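Bak protein (Grouper iridovirus, PDB 5VMN) inhibits apoptosis of the infected host cell as a viral Bcl-2 protein that sequesters the pro-apoptotic protein Bim. Local coordinates at residues S29-L32 / I33-S37; G116-T119 / C120-D124. All coordinates share one frame; numbering follows the deposited sequence.

Interaction 1 of 2, residues S29-L32 / I33-S37; sequences SQML and IVTKS. With NO3 (nitrate ion), chain E.
Thr35 reaches back one helical turn to Met31, and its side chain can be followed atom by atom. CB packs over the carbonyl oxygens of the preceding turn, 3.4 Å from Met31 O and nearly as close to Leu32 O. From there the hydroxyl, placed beside the backbone N and anti to the carbonyl carbon (chi1 -64°), turns back along the helix and gives its proton to Met31 O, with OG1 2.8 Å from that oxygen. The backbone amide of the same residue uses the same acceptor, so two donors grip Met31 O. They come from opposite faces of the carbonyl plane: Thr35 N is tilted moderately from it, whereas OG1 stands above it, 40° out of plane and not on a lone pair. Sharing the oxygen in this way satisfies the hydroxyl within its own helix and fixes the rotation of the side chain. On another side of the helix Gln30 and Ile33 run side by side, pointing the same way, with Gln30 OE1 3.9 Å from Ile33 CD1. The amide nitrogen of Gln30 is engaged by the carbonyls of Cys120 and Leu123. Ile33 also lays CG1 against Ser29 O at 3.5 Å, and its CG2 approaches O3 of a nitrate ion, probably from the crystallisation liquor, at 3.4 Å. Met31 and Val34 are buried against helix 68-84, on Leu75 and Leu72 among others, while Leu32, Ile33 and Lys36 are exposed. Backbone N-H...O hydrogen bonds run from Ile33, Val34 and Lys36 to the carbonyls four residues earlier, the ordinary alpha-helical pattern. These are the last turns of helix 22-37 in the all-helical Bcl-2 fold, carrying the i to i-4 threonine hydroxyl-to-carbonyl bond common in helices.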
ATOM      1  N   SER A  29      -6.979  -8.861  -0.979  1.00 24.81           N
ATOM      2  CA  SER A  29      -7.299  -9.918  -0.037  1.00 25.58           C
ATOM      3  C   SER A  29      -6.234 -10.044   1.051  1.00 24.90           C
ATOM      4  O   SER A  29      -6.568 -10.154   2.240  1.00 27.17           O
ATOM      5  CB  SER A  29      -7.477 -11.243  -0.807  1.00 27.49           C
ATOM      6  OG  SER A  29      -7.661 -12.329   0.089  1.00 34.86           O
ATOM      7  N   GLN A  30      -4.952 -10.040   0.668  1.00 24.00           N
ATOM      8  CA  GLN A  30      -3.870 -10.133   1.643  1.00 23.71           C
ATOM      9  C   GLN A  30      -3.888  -8.942   2.588  1.00 23.84           C
ATOM     10  O   GLN A  30      -3.625  -9.094   3.781  1.00 25.97           O
ATOM     11  CB  GLN A  30      -2.502 -10.196   0.954  1.00 22.92           C
ATOM     12  CG  GLN A  30      -2.287 -11.355  -0.049  1.00 23.20           C
ATOM     13  CD  GLN A  30      -1.957 -12.637   0.614  1.00 32.75           C
ATOM     14  OE1 GLN A  30      -2.820 -13.269   1.231  1.00 33.12           O
ATOM     15  NE2 GLN A  30      -0.691 -13.056   0.487  1.00 32.36           N
ATOM     16  N   MET A  31      -4.148  -7.748   2.048  1.00 22.04           N
ATOM     17  CA  MET A  31      -4.237  -6.534   2.859  1.00 23.77           C
ATOM     18  C   MET A  31      -5.306  -6.672   3.930  1.00 22.68           C
ATOM     19  O   MET A  31      -5.098  -6.277   5.086  1.00 24.56           O
ATOM     20  CB  MET A  31      -4.547  -5.346   1.939  1.00 22.28           C
ATOM     21  CG  MET A  31      -4.708  -3.990   2.639  1.00 26.27           C
ATOM     22  SD  MET A  31      -5.234  -2.731   1.484  1.00 28.12           S
ATOM     23  CE  MET A  31      -6.960  -3.192   1.241  1.00 31.43           C
ATOM     24  N   LEU A  32      -6.469  -7.203   3.569  1.00 23.06           N
ATOM     25  CA  LEU A  32      -7.527  -7.346   4.562  1.00 24.00           C
ATOM     26  C   LEU A  32      -7.169  -8.382   5.621  1.00 28.73           C
ATOM     27  O   LEU A  32      -7.512  -8.207   6.800  1.00 27.54           O
ATOM     28  CB  LEU A  32      -8.843  -7.692   3.880  1.00 26.28           C
ATOM     29  CG  LEU A  32      -9.387  -6.623   2.928  1.00 34.59           C
ATOM     30  CD1 LEU A  32     -10.699  -7.078   2.346  1.00 44.26           C
ATOM     31  CD2 LEU A  32      -9.525  -5.276   3.637  1.00 39.14           C
ATOM     32  N   ILE A  33      -6.487  -9.465   5.234  1.00 26.84           N
ATOM     33  CA  ILE A  33      -6.042 -10.460   6.219  1.00 28.23           C
ATOM     34  C   ILE A  33      -5.124  -9.801   7.243  1.00 29.62           C
ATOM     35  O   ILE A  33      -5.257 -10.007   8.455  1.00 27.45           O
ATOM     36  CB  ILE A  33      -5.331 -11.641   5.527  1.00 31.60           C
ATOM     37  CG1 ILE A  33      -6.338 -12.534   4.806  1.00 33.24           C
ATOM     38  CG2 ILE A  33      -4.574 -12.487   6.569  1.00 32.08           C
ATOM     39  CD1 ILE A  33      -5.679 -13.605   3.898  1.00 37.45           C
ATOM     40  N   VAL A  34      -4.139  -9.039   6.757  1.00 26.72           N
ATOM     41  CA  VAL A  34      -3.188  -8.365   7.638  1.00 25.85           C
ATOM     42  C   VAL A  34      -3.886  -7.301   8.468  1.00 25.41           C
ATOM     43  O   VAL A  34      -3.583  -7.120   9.654  1.00 25.69           O
ATOM     44  CB  VAL A  34      -2.047  -7.797   6.767  1.00 26.51           C
ATOM     45  CG1 VAL A  34      -1.271  -6.717   7.443  1.00 30.31           C
ATOM     46  CG2 VAL A  34      -1.116  -8.943   6.333  1.00 28.08           C
ATOM     47  N   THR A  35      -4.834  -6.580   7.877  1.00 23.64           N
ATOM     48  CA  THR A  35      -5.585  -5.602   8.661  1.00 26.57           C
ATOM     49  C   THR A  35      -6.247  -6.259   9.867  1.00 25.08           C
ATOM     50  O   THR A  35      -6.271  -5.691  10.976  1.00 26.55           O
ATOM     51  CB  THR A  35      -6.633  -4.928   7.779  1.00 26.76           C
ATOM     52  OG1 THR A  35      -5.961  -4.183   6.750  1.00 25.54           O
ATOM     53  CG2 THR A  35      -7.504  -3.983   8.582  1.00 29.96           C
ATOM     54  N   LYS A  36      -6.877  -7.411   9.656  1.00 24.73           N
ATOM     55  CA  LYS A  36      -7.554  -8.068  10.763  1.00 26.74           C
ATOM     56  C   LYS A  36      -6.550  -8.665  11.736  1.00 27.55           C
ATOM     57  O   LYS A  36      -6.726  -8.554  12.956  1.00 28.08           O
ATOM     58  CB  LYS A  36      -8.499  -9.166  10.231  1.00 29.94           C
ATOM     59  CG  LYS A  36      -9.225  -9.926  11.336  1.00 40.12           C
ATOM     60  CD  LYS A  36     -10.141 -11.008  10.779  1.00 55.62           C
ATOM     61  CE  LYS A  36     -10.870 -11.773  11.893  1.00 57.93           C
ATOM     62  NZ  LYS A  36     -11.814 -12.773  11.330  1.00 68.25           N
ATOM     63  N   SER A  37      -5.510  -9.326  11.213  1.00 26.28           N
ATOM     64  CA  SER A  37      -4.583 -10.094  12.041  1.00 31.25           C
ATOM     65  C   SER A  37      -3.808  -9.201  12.978  1.00 28.16           C
ATOM     66  O   SER A  37      -3.470  -9.615  14.096  1.00 30.80           O
ATOM     67  CB  SER A  37      -3.571 -10.844  11.174  1.00 40.76           C
ATOM     68  OG  SER A  37      -4.213 -11.840  10.432  1.00 51.87           O
TER
HETATM   69  N   NO3 E 204      -0.925 -12.773   9.170  1.00 80.29           N
HETATM   70  O1  NO3 E 204      -0.017 -12.285   8.433  1.00 79.11           O
HETATM   71  O2  NO3 E 204      -0.820 -12.748  10.433  1.00 77.89           O
HETATM   72  O3  NO3 E 204      -1.948 -13.290   8.645  1.00 74.58           O

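Interaction 2 of 2, residues G116-T119 / C120-D124; sequences GWVT and CASLD. With NO3 (nitrate ion), chain G.
Val118 O is held by Ser122 in two ways: a sound bond from the hydroxyl, with Ser122 OG 2.8 Å from Val118 O, and a weak one from the amide of the same residue. With chi1 at -61° the hydroxyl swings over to the N side of the residue and points back up the helix; it approaches the carbonyl at a C=O...donor angle of 154°, tilted from its plane. Meanwhile Ser122 N turns to Thr119 O at 3.1 Å, sitting well above that carbonyl's plane. The amide thus shifts toward a three-residue step near the end of the helix, and the hydroxyl supplies the stronger link to Val118 O. Beyond it, Leu123 bends its CG to 3.4 Å from Thr119 O. Earlier in the helix the spacing is regular, with Ala121 N 2.8 Å from Trp117 O in a fairly straight bond. Gly116 O, one residue before, accepts from both Thr119 N and Cys120 N, the latter in the carbonyl plane.

Trp117 is the large inward group. The CE3 corner of its indole passes 4.3 Å from Cys120 CB at an oblique angle, while the pyrrole N-H leaves the ring edge in plane toward a nitrate ion, with NE1 3.1 Å from its O3 and the bond close to straight (160°). This ion, probably from the crystallisation liquor, is also bound by the backbone N of Ile9. Phe102 meets the indole edge-to-face, and Ile27, Ile71 and Leu75 also pack against it, tying the turn to helices 22-37 and 68-84. The arrangement is the short last helix of this construct, docked on the core of a Bcl-2 fold by a buried tryptophan and ending in a serine hydroxyl-to-carbonyl bond.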
ATOM      1  N   GLY A 116       8.805  -9.595  -6.355  1.00 31.68           N
ATOM      2  CA  GLY A 116       7.735  -8.836  -6.961  1.00 31.41           C
ATOM      3  C   GLY A 116       6.420  -8.996  -6.216  1.00 32.13           C
ATOM      4  O   GLY A 116       6.278  -9.778  -5.278  1.00 25.87           O
ATOM      5  N   TRP A 117       5.431  -8.230  -6.662  1.00 30.95           N
ATOM      6  CA  TRP A 117       4.106  -8.331  -6.054  1.00 27.44           C
ATOM      7  C   TRP A 117       3.506  -9.719  -6.223  1.00 27.39           C
ATOM      8  O   TRP A 117       2.685 -10.135  -5.396  1.00 28.03           O
ATOM      9  CB  TRP A 117       3.171  -7.295  -6.663  1.00 26.70           C
ATOM     10  CG  TRP A 117       3.501  -5.891  -6.261  1.00 25.35           C
ATOM     11  CD1 TRP A 117       4.213  -4.964  -6.976  1.00 28.72           C
ATOM     12  CD2 TRP A 117       3.143  -5.258  -5.033  1.00 24.81           C
ATOM     13  NE1 TRP A 117       4.314  -3.802  -6.267  1.00 28.66           N
ATOM     14  CE2 TRP A 117       3.652  -3.950  -5.076  1.00 23.44           C
ATOM     15  CE3 TRP A 117       2.416  -5.661  -3.917  1.00 27.05           C
ATOM     16  CZ2 TRP A 117       3.466  -3.043  -4.038  1.00 24.60           C
ATOM     17  CZ3 TRP A 117       2.245  -4.743  -2.867  1.00 28.64           C
ATOM     18  CH2 TRP A 117       2.769  -3.455  -2.951  1.00 26.40           C
ATOM     19  N   VAL A 118       3.875 -10.451  -7.284  1.00 27.13           N
ATOM     20  CA  VAL A 118       3.340 -11.800  -7.440  1.00 28.05           C
ATOM     21  C   VAL A 118       3.775 -12.657  -6.266  1.00 30.52           C
ATOM     22  O   VAL A 118       3.031 -13.537  -5.821  1.00 32.55           O
ATOM     23  CB  VAL A 118       3.755 -12.451  -8.776  1.00 29.51           C
ATOM     24  CG1 VAL A 118       3.392 -13.965  -8.821  1.00 34.50           C
ATOM     25  CG2 VAL A 118       3.090 -11.743  -9.920  1.00 34.40           C
ATOM     26  N   THR A 119       4.973 -12.419  -5.742  1.00 29.91           N
ATOM     27  CA  THR A 119       5.419 -13.214  -4.607  1.00 32.77           C
ATOM     28  C   THR A 119       4.656 -12.799  -3.359  1.00 29.39           C
ATOM     29  O   THR A 119       4.276 -13.653  -2.552  1.00 35.02           O
ATOM     30  CB  THR A 119       6.933 -13.080  -4.426  1.00 35.00           C
ATOM     31  OG1 THR A 119       7.580 -13.772  -5.487  1.00 33.13           O
ATOM     32  CG2 THR A 119       7.407 -13.682  -3.108  1.00 40.51           C
ATOM     33  N   CYS A 120       4.395 -11.497  -3.205  1.00 26.47           N
ATOM     34  CA  CYS A 120       3.518 -11.025  -2.137  1.00 25.26           C
ATOM     35  C   CYS A 120       2.152 -11.684  -2.223  1.00 34.74           C
ATOM     36  O   CYS A 120       1.612 -12.170  -1.223  1.00 33.58           O
ATOM     37  CB  CYS A 120       3.365  -9.518  -2.218  1.00 26.49           C
ATOM     38  SG  CYS A 120       2.421  -8.843  -0.782  1.00 29.16           S
ATOM     39  N   ALA A 121       1.569 -11.690  -3.413  1.00 28.85           N
ATOM     40  CA  ALA A 121       0.258 -12.294  -3.592  1.00 31.20           C
ATOM     41  C   ALA A 121       0.269 -13.766  -3.235  1.00 38.66           C
ATOM     42  O   ALA A 121      -0.773 -14.324  -2.885  1.00 40.71           O
ATOM     43  CB  ALA A 121      -0.207 -12.132  -5.035  1.00 33.32           C
ATOM     44  N   SER A 122       1.422 -14.421  -3.336  1.00 32.20           N
ATOM     45  CA  SER A 122       1.491 -15.853  -3.181  1.00 31.43           C
ATOM     46  C   SER A 122       1.828 -16.303  -1.763  1.00 35.30           C
ATOM     47  O   SER A 122       1.834 -17.510  -1.500  1.00 37.42           O
ATOM     48  CB  SER A 122       2.541 -16.433  -4.147  1.00 38.50           C
ATOM     49  OG  SER A 122       2.194 -16.157  -5.509  1.00 38.62           O
ATOM     50  N   LEU A 123       2.149 -15.382  -0.866  1.00 34.29           N
ATOM     51  CA  LEU A 123       2.435 -15.748   0.516  1.00 34.78           C
ATOM     52  C   LEU A 123       1.234 -16.430   1.147  1.00 43.51           C
ATOM     53  O   LEU A 123       0.093 -15.986   1.000  1.00 44.86           O
ATOM     54  CB  LEU A 123       2.761 -14.503   1.331  1.00 34.31           C
ATOM     55  CG  LEU A 123       3.884 -13.616   0.849  1.00 40.34           C
ATOM     56  CD1 LEU A 123       3.839 -12.298   1.619  1.00 38.64           C
ATOM     57  CD2 LEU A 123       5.209 -14.325   1.015  1.00 52.79           C
ATOM     58  N   ASP A 124       1.501 -17.500   1.880  1.00 45.41           N
ATOM     59  CA  ASP A 124       0.472 -18.187   2.652  1.00 47.36           C
ATOM     60  C   ASP A 124       0.367 -17.475   3.996  1.00 51.97           C
ATOM     61  O   ASP A 124       1.178 -17.701   4.896  1.00 50.36           O
ATOM     62  CB  ASP A 124       0.830 -19.658   2.815  1.00 52.96           C
ATOM     63  CG  ASP A 124      -0.262 -20.451   3.511  1.00 62.92           C
ATOM     64  OD1 ASP A 124      -0.206 -21.695   3.464  1.00 67.47           O
ATOM     65  OD2 ASP A 124      -1.180 -19.832   4.089  1.00 70.45           O
TER
HETATM   66  N   NO3 G 206       4.373  -0.436  -7.447  1.00 72.90           N
HETATM   67  O1  NO3 G 206       4.399   0.769  -7.830  1.00 75.37           O
HETATM   68  O2  NO3 G 206       3.380  -1.154  -7.749  1.00 71.76           O
HETATM   69  O3  NO3 G 206       5.327  -0.925  -6.767  1.00 53.24           O

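In the fold
Interaction 1 comes first along the chain, in the last turns of helix 22-37; interaction 2 follows much later, in helix 116-122 and the tail that leaves it. Their centres are about 14 Å apart, yet the two touch through one side chain: Gln30 NE2 lies 3.0 Å from Cys120 O and 3.1 Å from Leu123 O, probable hydrogen bonds that take up one carbonyl in helix 116-122 and one just beyond it. Both helices also rest on helix 68-84, where Leu75 meets Met31 from one and Trp117 from the other. Gln30 thus ties an early helix directly to the last one of this construct, while both pack on helix 68-84 of the all-helical Bcl-2 fold.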